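Glutamate--tRNA ligase (PDB 3AII) is a non-discriminating archaeal synthetase that probably activates glutamate with ATP and then transfers it to the acceptor end of tRNA(Glu). Local coordinates at residues A[358-363]-A[536-541]; A[402-407]-A[527-532]; A[406-411]-A[510-515]; A[503-508]-A[547-552]. All coordinates share one frame; numbering follows the deposited sequence.

Interaction 1: A[358-363]-A[536-541]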
# COMPACT_ATOMS: atom_id res chain seq x y z
N ILE A 358 -5.34 2.87 3.85
CA ILE A 358 -5.56 1.93 4.95
C ILE A 358 -5.18 2.52 6.30
O ILE A 358 -5.84 2.24 7.31
CB ILE A 358 -4.91 0.54 4.72
CG1 ILE A 358 -3.40 0.64 4.57
CG2 ILE A 358 -5.52 -0.13 3.49
CD1 ILE A 358 -2.72 -0.72 4.48
N ALA A 359 -4.14 3.35 6.34
CA ALA A 359 -3.81 4.07 7.58
C ALA A 359 -4.96 4.95 8.06
O ALA A 359 -5.22 5.06 9.26
CB ALA A 359 -2.54 4.89 7.42
N ARG A 360 -5.66 5.57 7.11
CA ARG A 360 -6.73 6.49 7.46
C ARG A 360 -7.89 5.73 8.10
O ARG A 360 -8.66 6.32 8.85
CB ARG A 360 -7.20 7.24 6.22
CG ARG A 360 -8.17 8.37 6.53
CD ARG A 360 -8.77 8.93 5.25
NE ARG A 360 -9.49 10.18 5.50
CZ ARG A 360 -10.12 10.87 4.57
NH1 ARG A 360 -10.14 10.43 3.32
NH2 ARG A 360 -10.74 12.00 4.88
N ARG A 361 -7.99 4.44 7.80
CA ARG A 361 -9.04 3.58 8.34
C ARG A 361 -8.69 2.96 9.70
O ARG A 361 -9.53 2.32 10.33
CB ARG A 361 -9.36 2.47 7.33
CG ARG A 361 -10.05 2.98 6.09
CD ARG A 361 -10.10 1.92 5.00
NE ARG A 361 -10.61 0.65 5.50
CZ ARG A 361 -10.43 -0.52 4.89
NH1 ARG A 361 -9.71 -0.59 3.77
NH2 ARG A 361 -10.95 -1.61 5.42
N GLY A 362 -7.45 3.13 10.13
CA GLY A 362 -7.00 2.57 11.40
C GLY A 362 -6.31 1.22 11.29
O GLY A 362 -6.15 0.52 12.29
N ILE A 363 -5.90 0.85 10.08
CA ILE A 363 -5.04 -0.32 9.94
C ILE A 363 -3.62 0.04 10.41
O ILE A 363 -3.04 1.02 9.95
CB ILE A 363 -4.97 -0.80 8.48
CG1 ILE A 363 -6.37 -1.08 7.93
CG2 ILE A 363 -4.06 -2.03 8.39
CD1 ILE A 363 -7.15 -2.12 8.69
N PHE A 536 -14.44 -1.72 14.11
CA PHE A 536 -13.38 -0.80 14.53
C PHE A 536 -13.29 0.33 13.52
O PHE A 536 -13.54 0.11 12.33
CB PHE A 536 -12.04 -1.53 14.60
CG PHE A 536 -11.99 -2.57 15.68
CD1 PHE A 536 -11.55 -2.25 16.94
CD2 PHE A 536 -12.41 -3.87 15.43
CE1 PHE A 536 -11.50 -3.21 17.94
CE2 PHE A 536 -12.37 -4.83 16.43
CZ PHE A 536 -11.91 -4.50 17.68
N ALA A 537 -12.95 1.53 13.99
CA ALA A 537 -12.89 2.68 13.09
C ALA A 537 -11.99 3.77 13.66
O ALA A 537 -11.88 3.92 14.87
CB ALA A 537 -14.30 3.25 12.85
N ARG A 538 -11.38 4.54 12.77
CA ARG A 538 -10.52 5.64 13.20
C ARG A 538 -11.29 6.95 13.09
O ARG A 538 -11.96 7.20 12.08
CB ARG A 538 -9.27 5.68 12.31
CG ARG A 538 -8.40 6.90 12.57
CD ARG A 538 -7.15 6.94 11.64
NE ARG A 538 -6.67 8.32 11.59
CZ ARG A 538 -7.21 9.26 10.83
NH1 ARG A 538 -6.74 10.50 10.88
NH2 ARG A 538 -8.21 8.97 10.00
N LEU A 539 -11.18 7.80 14.11
CA LEU A 539 -11.78 9.13 14.07
C LEU A 539 -10.96 10.04 13.15
O LEU A 539 -9.77 10.30 13.39
CB LEU A 539 -11.88 9.75 15.46
CG LEU A 539 -12.54 11.14 15.45
CD1 LEU A 539 -14.00 11.05 14.99
CD2 LEU A 539 -12.48 11.79 16.84
N ASP A 540 -11.60 10.53 12.09
CA ASP A 540 -10.92 11.28 11.03
C ASP A 540 -11.13 12.78 11.19
O ASP A 540 -10.24 13.58 10.88
CB ASP A 540 -11.43 10.81 9.67
CG ASP A 540 -10.65 11.42 8.51
OD1 ASP A 540 -11.22 12.28 7.82
OD2 ASP A 540 -9.46 11.06 8.32
N SER A 541 -12.30 13.16 11.68
CA SER A 541 -12.55 14.56 12.00
C SER A 541 -13.51 14.67 13.16
O SER A 541 -14.47 13.91 13.25
CB SER A 541 -13.05 15.33 10.77
OG SER A 541 -14.19 14.71 10.21

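Interaction 2: A[402-407]-A[527-532]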
# COMPACT_ATOMS: atom_id res chain seq x y z
N ARG A 402 -10.81 1.83 22.60
CA ARG A 402 -11.92 2.22 23.48
C ARG A 402 -13.25 1.87 22.83
O ARG A 402 -13.40 1.99 21.61
CB ARG A 402 -11.87 3.73 23.77
CG ARG A 402 -10.60 4.16 24.48
CD ARG A 402 -10.44 5.69 24.49
NE ARG A 402 -11.32 6.34 25.45
CZ ARG A 402 -10.96 6.69 26.68
NH1 ARG A 402 -11.83 7.28 27.49
NH2 ARG A 402 -9.72 6.46 27.11
N ARG A 403 -14.20 1.45 23.65
CA ARG A 403 -15.50 0.99 23.17
C ARG A 403 -16.60 2.03 23.32
O ARG A 403 -16.76 2.63 24.38
CB ARG A 403 -15.93 -0.28 23.91
CG ARG A 403 -15.02 -1.48 23.68
CD ARG A 403 -15.62 -2.72 24.34
NE ARG A 403 -16.07 -2.46 25.70
CZ ARG A 403 -16.70 -3.36 26.45
NH1 ARG A 403 -16.94 -4.56 25.96
NH2 ARG A 403 -17.10 -3.06 27.68
N TYR A 404 -17.39 2.21 22.25
CA TYR A 404 -18.55 3.09 22.28
C TYR A 404 -19.73 2.46 21.53
O TYR A 404 -19.51 1.62 20.65
CB TYR A 404 -18.22 4.44 21.64
CG TYR A 404 -17.07 5.16 22.31
CD1 TYR A 404 -17.30 5.99 23.40
CD2 TYR A 404 -15.76 4.95 21.90
CE1 TYR A 404 -16.24 6.63 24.04
CE2 TYR A 404 -14.70 5.58 22.53
CZ TYR A 404 -14.95 6.42 23.59
OH TYR A 404 -13.88 7.03 24.22
N PHE A 405 -20.94 2.89 21.86
CA PHE A 405 -22.15 2.49 21.11
C PHE A 405 -22.45 3.53 20.03
O PHE A 405 -22.76 4.68 20.34
CB PHE A 405 -23.37 2.40 22.04
CG PHE A 405 -23.36 1.22 22.98
CD1 PHE A 405 -22.64 0.07 22.68
CD2 PHE A 405 -24.09 1.26 24.16
CE1 PHE A 405 -22.64 -1.03 23.56
CE2 PHE A 405 -24.10 0.17 25.03
CZ PHE A 405 -23.39 -0.97 24.72
N PHE A 406 -22.37 3.10 18.77
CA PHE A 406 -22.80 3.90 17.62
C PHE A 406 -23.97 3.16 16.99
O PHE A 406 -23.83 2.02 16.58
CB PHE A 406 -21.65 4.04 16.61
CG PHE A 406 -22.08 4.54 15.24
CD1 PHE A 406 -22.45 5.86 15.05
CD2 PHE A 406 -22.07 3.68 14.14
CE1 PHE A 406 -22.83 6.33 13.79
CE2 PHE A 406 -22.44 4.14 12.87
CZ PHE A 406 -22.82 5.46 12.70
N ALA A 407 -25.12 3.82 16.94
CA ALA A 407 -26.31 3.23 16.33
C ALA A 407 -26.47 3.78 14.91
O ALA A 407 -26.88 4.94 14.73
CB ALA A 407 -27.55 3.55 17.17
N ASP A 527 -7.65 8.81 17.00
CA ASP A 527 -8.05 7.74 17.92
C ASP A 527 -8.72 6.61 17.15
O ASP A 527 -9.50 6.86 16.22
CB ASP A 527 -8.98 8.27 19.01
CG ASP A 527 -8.27 9.10 20.05
OD1 ASP A 527 -8.96 9.77 20.84
OD2 ASP A 527 -7.02 9.08 20.07
N VAL A 528 -8.42 5.37 17.49
CA VAL A 528 -9.07 4.24 16.83
C VAL A 528 -9.88 3.50 17.86
O VAL A 528 -9.36 3.12 18.90
CB VAL A 528 -8.04 3.31 16.19
CG1 VAL A 528 -8.74 2.14 15.52
CG2 VAL A 528 -7.17 4.09 15.18
N VAL A 529 -11.17 3.32 17.59
CA VAL A 529 -12.09 2.83 18.60
C VAL A 529 -12.82 1.61 18.09
O VAL A 529 -12.76 1.27 16.90
CB VAL A 529 -13.13 3.91 18.96
CG1 VAL A 529 -12.43 5.15 19.48
CG2 VAL A 529 -14.01 4.24 17.75
N GLN A 530 -13.49 0.93 19.01
CA GLN A 530 -14.41 -0.14 18.66
C GLN A 530 -15.84 0.37 18.82
O GLN A 530 -16.29 0.70 19.93
CB GLN A 530 -14.18 -1.37 19.55
CG GLN A 530 -15.11 -2.51 19.19
CD GLN A 530 -14.76 -3.81 19.87
OE1 GLN A 530 -13.94 -3.86 20.80
NE2 GLN A 530 -15.38 -4.89 19.41
N LEU A 531 -16.54 0.49 17.70
CA LEU A 531 -17.96 0.78 17.72
C LEU A 531 -18.64 -0.57 17.92
O LEU A 531 -18.68 -1.41 17.00
CB LEU A 531 -18.35 1.42 16.39
CG LEU A 531 -17.59 2.72 16.10
CD1 LEU A 531 -18.03 3.33 14.77
CD2 LEU A 531 -17.75 3.73 17.25
N GLU A 532 -19.13 -0.81 19.13
CA GLU A 532 -19.50 -2.15 19.52
C GLU A 532 -20.61 -2.71 18.63
O GLU A 532 -21.55 -2.00 18.30
CB GLU A 532 -19.94 -2.19 20.97
CG GLU A 532 -18.83 -1.75 21.93
CD GLU A 532 -19.08 -2.22 23.33
OE1 GLU A 532 -19.05 -3.45 23.56
OE2 GLU A 532 -19.32 -1.38 24.21
O HOH W 1 -9.24 4.04 21.52
O HOH W 2 -21.54 0.65 17.63

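Interaction 3: A[406-411]-A[510-515]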
# COMPACT_ATOMS: atom_id res chain seq x y z
N PHE A 406 -22.37 3.10 18.77
CA PHE A 406 -22.80 3.90 17.62
C PHE A 406 -23.97 3.16 16.99
O PHE A 406 -23.83 2.02 16.58
CB PHE A 406 -21.65 4.04 16.61
CG PHE A 406 -22.08 4.54 15.24
CD1 PHE A 406 -22.45 5.86 15.05
CD2 PHE A 406 -22.07 3.68 14.14
CE1 PHE A 406 -22.83 6.33 13.79
CE2 PHE A 406 -22.44 4.14 12.87
CZ PHE A 406 -22.82 5.46 12.70
N ALA A 407 -25.12 3.82 16.94
CA ALA A 407 -26.31 3.23 16.33
C ALA A 407 -26.47 3.78 14.91
O ALA A 407 -26.88 4.94 14.73
CB ALA A 407 -27.55 3.55 17.17
N ALA A 408 -26.13 2.96 13.92
CA ALA A 408 -26.29 3.30 12.51
C ALA A 408 -27.78 3.34 12.15
O ALA A 408 -28.54 2.52 12.64
CB ALA A 408 -25.60 2.28 11.66
N ASP A 409 -28.17 4.28 11.28
CA ASP A 409 -29.56 4.40 10.82
C ASP A 409 -30.53 4.23 11.99
O ASP A 409 -31.40 3.35 11.98
CB ASP A 409 -29.86 3.39 9.72
CG ASP A 409 -29.09 3.68 8.44
OD1 ASP A 409 -28.78 4.87 8.17
OD2 ASP A 409 -28.78 2.73 7.70
N PRO A 410 -30.39 5.09 12.99
CA PRO A 410 -31.07 4.86 14.26
C PRO A 410 -32.57 5.11 14.17
O PRO A 410 -33.04 5.92 13.38
CB PRO A 410 -30.41 5.88 15.19
CG PRO A 410 -29.99 6.99 14.27
CD PRO A 410 -29.54 6.29 13.03
N VAL A 411 -33.31 4.35 14.98
CA VAL A 411 -34.72 4.64 15.18
C VAL A 411 -34.91 5.11 16.62
O VAL A 411 -34.38 4.51 17.56
CB VAL A 411 -35.61 3.45 14.83
CG1 VAL A 411 -35.17 2.21 15.58
CG2 VAL A 411 -37.08 3.78 15.13
N SER A 510 -19.02 4.67 0.96
CA SER A 510 -20.40 5.01 1.30
C SER A 510 -20.44 5.60 2.70
O SER A 510 -19.57 5.32 3.53
CB SER A 510 -21.33 3.80 1.20
OG SER A 510 -20.99 2.79 2.13
N ARG A 511 -21.43 6.45 2.96
CA ARG A 511 -21.56 7.14 4.23
C ARG A 511 -22.65 6.45 5.07
O ARG A 511 -23.78 6.30 4.61
CB ARG A 511 -21.94 8.60 3.99
CG ARG A 511 -21.82 9.51 5.20
CD ARG A 511 -22.75 10.72 5.13
NE ARG A 511 -22.68 11.42 3.84
CZ ARG A 511 -23.73 11.62 3.05
NH1 ARG A 511 -24.94 11.18 3.41
NH2 ARG A 511 -23.59 12.26 1.90
N VAL A 512 -22.31 6.02 6.28
CA VAL A 512 -23.31 5.48 7.21
C VAL A 512 -23.55 6.48 8.33
O VAL A 512 -22.65 6.78 9.11
CB VAL A 512 -22.86 4.12 7.79
CG1 VAL A 512 -23.82 3.66 8.91
CG2 VAL A 512 -22.74 3.07 6.70
N ARG A 513 -24.77 7.00 8.43
CA ARG A 513 -25.09 8.04 9.42
C ARG A 513 -25.77 7.44 10.64
O ARG A 513 -26.49 6.45 10.52
CB ARG A 513 -26.02 9.10 8.82
CG ARG A 513 -25.49 9.76 7.56
CD ARG A 513 -26.11 11.13 7.39
NE ARG A 513 -25.53 11.84 6.26
CZ ARG A 513 -25.65 13.15 6.05
NH1 ARG A 513 -26.34 13.89 6.91
NH2 ARG A 513 -25.08 13.71 4.99
N GLY A 514 -25.54 8.04 11.80
CA GLY A 514 -26.19 7.56 13.01
C GLY A 514 -25.92 8.46 14.19
O GLY A 514 -25.61 9.64 14.03
N VAL A 515 -26.06 7.90 15.39
CA VAL A 515 -25.76 8.62 16.61
C VAL A 515 -24.82 7.79 17.47
O VAL A 515 -24.79 6.57 17.38
CB VAL A 515 -27.03 8.99 17.41
CG1 VAL A 515 -27.86 10.03 16.64
CG2 VAL A 515 -27.86 7.74 17.73
O HOH W 3 -26.86 6.13 6.73

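Interaction 4: A[503-508]-A[547-552]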
# COMPACT_ATOMS: atom_id res chain seq x y z
N GLU A 503 -20.96 9.93 11.76
CA GLU A 503 -21.04 9.14 10.55
C GLU A 503 -19.77 8.34 10.39
O GLU A 503 -18.72 8.69 10.95
CB GLU A 503 -21.29 10.01 9.32
CG GLU A 503 -20.23 11.03 9.03
CD GLU A 503 -20.66 12.00 7.95
OE1 GLU A 503 -21.68 12.69 8.15
OE2 GLU A 503 -19.98 12.06 6.90
N VAL A 504 -19.88 7.26 9.64
CA VAL A 504 -18.76 6.38 9.39
C VAL A 504 -18.65 6.19 7.88
O VAL A 504 -19.65 5.86 7.21
CB VAL A 504 -18.96 5.01 10.06
CG1 VAL A 504 -17.76 4.11 9.80
CG2 VAL A 504 -19.17 5.20 11.57
N ILE A 505 -17.47 6.45 7.34
CA ILE A 505 -17.22 6.20 5.92
C ILE A 505 -16.75 4.78 5.76
O ILE A 505 -15.75 4.38 6.36
CB ILE A 505 -16.19 7.17 5.34
CG1 ILE A 505 -16.60 8.61 5.66
CG2 ILE A 505 -16.04 6.93 3.84
CD1 ILE A 505 -18.00 8.96 5.21
N MET A 506 -17.47 4.00 4.95
CA MET A 506 -17.20 2.58 4.82
C MET A 506 -16.15 2.34 3.72
O MET A 506 -15.80 3.27 2.99
CB MET A 506 -18.49 1.79 4.53
CG MET A 506 -19.62 2.03 5.53
SD MET A 506 -19.16 1.62 7.23
CE MET A 506 -19.09 -0.15 7.17
N PRO A 507 -15.63 1.12 3.63
CA PRO A 507 -14.51 0.91 2.71
C PRO A 507 -14.88 1.11 1.23
O PRO A 507 -13.97 1.24 0.42
CB PRO A 507 -14.09 -0.54 3.00
CG PRO A 507 -14.51 -0.75 4.43
CD PRO A 507 -15.83 -0.04 4.51
N ASP A 508 -16.17 1.15 0.90
CA ASP A 508 -16.60 1.50 -0.46
C ASP A 508 -16.92 2.99 -0.59
O ASP A 508 -17.52 3.43 -1.58
CB ASP A 508 -17.79 0.65 -0.89
CG ASP A 508 -19.03 0.93 -0.08
OD1 ASP A 508 -18.97 1.75 0.86
OD2 ASP A 508 -20.08 0.32 -0.38
N VAL A 547 -16.70 12.26 12.27
CA VAL A 547 -16.60 11.38 11.12
C VAL A 547 -15.52 10.33 11.35
O VAL A 547 -14.37 10.66 11.57
CB VAL A 547 -16.28 12.17 9.85
CG1 VAL A 547 -16.20 11.24 8.66
CG2 VAL A 547 -17.34 13.25 9.64
N PHE A 548 -15.92 9.05 11.30
CA PHE A 548 -14.99 7.94 11.43
C PHE A 548 -14.79 7.28 10.08
O PHE A 548 -15.69 7.31 9.24
CB PHE A 548 -15.58 6.86 12.35
CG PHE A 548 -15.79 7.30 13.77
CD1 PHE A 548 -16.98 7.91 14.15
CD2 PHE A 548 -14.81 7.08 14.73
CE1 PHE A 548 -17.19 8.31 15.46
CE2 PHE A 548 -15.01 7.48 16.05
CZ PHE A 548 -16.20 8.10 16.41
N TYR A 549 -13.63 6.67 9.90
CA TYR A 549 -13.36 5.78 8.78
C TYR A 549 -13.29 4.32 9.25
O TYR A 549 -12.52 3.98 10.14
CB TYR A 549 -12.08 6.20 8.03
CG TYR A 549 -12.35 7.26 6.99
CD1 TYR A 549 -12.15 7.00 5.64
CD2 TYR A 549 -12.86 8.49 7.36
CE1 TYR A 549 -12.43 7.97 4.68
CE2 TYR A 549 -13.15 9.46 6.41
CZ TYR A 549 -12.94 9.19 5.07
OH TYR A 549 -13.23 10.15 4.13
N TYR A 550 -14.12 3.47 8.64
CA TYR A 550 -14.24 2.06 9.03
C TYR A 550 -13.02 1.22 8.69
O TYR A 550 -12.53 1.25 7.55
CB TYR A 550 -15.47 1.47 8.35
CG TYR A 550 -15.97 0.16 8.90
CD1 TYR A 550 -16.83 0.13 10.00
CD2 TYR A 550 -15.63 -1.06 8.30
CE1 TYR A 550 -17.31 -1.07 10.50
CE2 TYR A 550 -16.12 -2.26 8.79
CZ TYR A 550 -16.96 -2.26 9.90
OH TYR A 550 -17.46 -3.44 10.41
N ALA A 551 -12.54 0.46 9.66
CA ALA A 551 -11.47 -0.49 9.40
C ALA A 551 -12.04 -1.85 9.04
O ALA A 551 -11.97 -2.28 7.89
CB ALA A 551 -10.54 -0.60 10.61
N HIS A 552 -12.65 -2.51 10.02
CA HIS A 552 -13.15 -3.87 9.84
C HIS A 552 -14.00 -4.29 11.04
O HIS A 552 -14.02 -3.61 12.06
CB HIS A 552 -11.97 -4.85 9.69
CG HIS A 552 -10.92 -4.68 10.75
ND1 HIS A 552 -11.12 -5.07 12.06
CD2 HIS A 552 -9.69 -4.13 10.70
CE1 HIS A 552 -10.04 -4.77 12.76
NE2 HIS A 552 -9.16 -4.20 11.96
O HOH W 4 -13.42 2.78 5.32

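Interaction 1: A[358-363]-A[536-541]
A Schellman motif at the end of helix 355-360 meets strand 535-541 of the proximal anticodon-binding beta-barrel, and a network of two arginines and an aspartate ties the two together. Along the strand, Phe536 sends its ring toward helix 386-397, and Ala537 brings little more than its backbone near Arg361. Arg538 comes next, its CB 3.8 Å from Gly362 N. Gly362 has positive phi, and a CB there would press on that of Arg538 as well as on the preceding carbonyl. With CG anti to the backbone N and the chain extended to NE, Arg538 runs past the helix end, its CD 3.2 Å from Arg360 O. Arg538 NH2 donates to Arg360 O in the carbonyl plane, on a lone pair, 2.9 Å away but bent (146°). Arg538 NH2 also reaches the anti lone pair of Asp540 OD2 in a nearly straight bond of 3.0 Å, while NH1 pairs with Asp526. Asp540 and Ser541, which together face Val547, make a classic beta bulge; the Asp540 carboxylate is gripped side-on by the extended Arg360, both nitrogens coming from above its plane. Two arginines on one carboxylate probably favour its ionised form, and its charge would offset the repulsion between them. Arg360 NH2 holds Asp540 OD1 at 3.0 Å; Arg360 NE, with the oxygen in the guanidinium plane, points almost straight (174°) at Asp540 OD2, also at 3.0 Å.

Interaction 2: A[402-407]-A[527-532]
Tyr404, Phe406, Val529 and Leu531 form the apolar centre of this parallel strand pairing, which joins strands 402-408 and 528-531 to complete the proximal beta-barrel of a GlnRS-like anticodon-binding region. Val529 CG1 meets the Tyr404 ring at its edge, 3.8 Å from CE2, the two side chains crossing at about a right angle. Leu531 CD2 lies 4.0 Å from Phe406 CB, and Val504 of strand 500-505 packs against both Leu531 and Phe406. Three backbone bonds bind the strands: Gln530 N to Arg402 O (2.8 Å), Tyr404 N to Gln530 O (3.0 Å) and Glu532 N to Tyr404 O (2.9 Å). The last two run nearly along the C=O axis. Water extends the pairing at each end, joining Arg402 N to Val528 O and Phe406 N to Glu532 O. Toward the polar edge, Arg402 NE donates to Tyr404 OH at 2.9 Å, and Glu522 is a further partner of both side chains. Arg403 and Gln530 run side by side on the face away from Tyr404. The buried Glu532 carboxylate has salt bridges with Arg426 and Arg438, while Arg403 NH2 is bonded to Pro427 O. Bent at chi3 (-47°), Arg403 lays a guanidinium face against this carboxylate, the planes 25° apart; Glu532 OE1 is 3.4 Å from Arg403 NH1, a purely electrostatic pairing in which no N-H points at the oxygen.

Interaction 3: A[406-411]-A[510-515]
Strands 406-408 and 511-515 run antiparallel at a splayed 131°, with Ala407 and Val515 as a hydrogen-bonded pair (Ala407 N to Val515 O 2.8 Å, Val515 N to Ala407 O 3.1 Å) and Ala408 facing Gly514 as a non-hydrogen-bonded pair. Asp409 N continues the pairing to Arg513 O at 2.8 Å. Ala408 CA and Gly514 CA come within 4.3 Å, an approach that depends on the missing side chain, since a CB on Gly514 would clash with Ala407 O and with Phe406 CE1. The Phe406 ring lies against the bare Gly514 backbone: with CG anti to the backbone N (chi1 165°), it swings along the opposing strand until CE1 is 3.7 Å from Gly514 CA. Phe406 CZ presents the ring edge to Val512 O at 3.8 Å. Phe534 meets the same ring edge-to-face, and Ala502 and Val504 of strand 500-505 also touch it. An alanine at Phe406 would remove these ring contacts and is likely to leave Gly514 and Val512 poorly packed on the barrel interior. Nearby, Ala408 CB presses on Val512 CG1 at 3.6 Å. Val515 CG2 also meets Pro410 CB, beyond the pairing, at 4.1 Å. Asp409 turns the chain with positive phi, and a water joins its OD1 to Arg513 N on the more exposed side of the contact. The chain leaves one sheet here and enters the next through strand 410-416, the kind of crossing that links the proximal and distal beta-barrels of the GlnRS-like anticodon-binding region.

Interaction 4: A[503-508]-A[547-552]
Three nearly straight backbone hydrogen bonds hold strands 503-505 and 547-552 parallel: Phe548 N to Glu503 O (2.8 Å), Ile505 N to Phe548 O (2.7 Å) and Tyr550 N to Ile505 O (2.9 Å). In each the donor lies in the carbonyl plane. CA-H...O contacts from Val547 to Glu503 O and from Val504 to Phe548 O reinforce them. Two CH-pi contacts follow. Ile505 CB sits over the centre of the Tyr549 ring, 3.8 Å from its centroid and 7° off the normal, with CG1 and CG2 spread over the same face. Met506, bent at chi2 and chi3, folds its CE over the centre of the Tyr550 ring, 3.6 Å from the centroid. Met506 SD stands obliquely to this ring, 4.4 Å from the Tyr550 centroid, a Met-aromatic contact. These parallel neighbours belong to the proximal anticodon-binding beta-barrel. Replacing Tyr549 by an alanine would remove the ring face under Ile505 and would probably loosen its packing. Among apolar contacts, Val504 CG1 approaches the Tyr550 ring edge and lies 3.8 Å from Tyr550 CB; Val547 CG2 lies alongside Glu503 CG at 3.7 Å. Tyr550 OH is bonded to Phe534 O, and a water donates to Ile505 O and Tyr550 O.

How the interactions relate
Interactions 2, 3 and 4 are strand pairings within one mixed barrel, while interaction 1 docks a helix end on that barrel and works mainly through charge. Interactions 2 and 3 share strand 402-408, which pairs parallel along one edge and antiparallel along the other; Phe406 serves both. Interaction 2 is the most buried, the other three partly so, and interaction 3 reaches exposed residues at Asp409 and Arg513. Interactions 1 and 4 are joined through neighbouring strands 535-541 and 546-552, and Arg361 bonds to Ala551 O. Val504 of interaction 4 packs on Leu531 and Phe406 of interaction 2, so the aliphatic and aromatic chemistry is continuous inside the barrel.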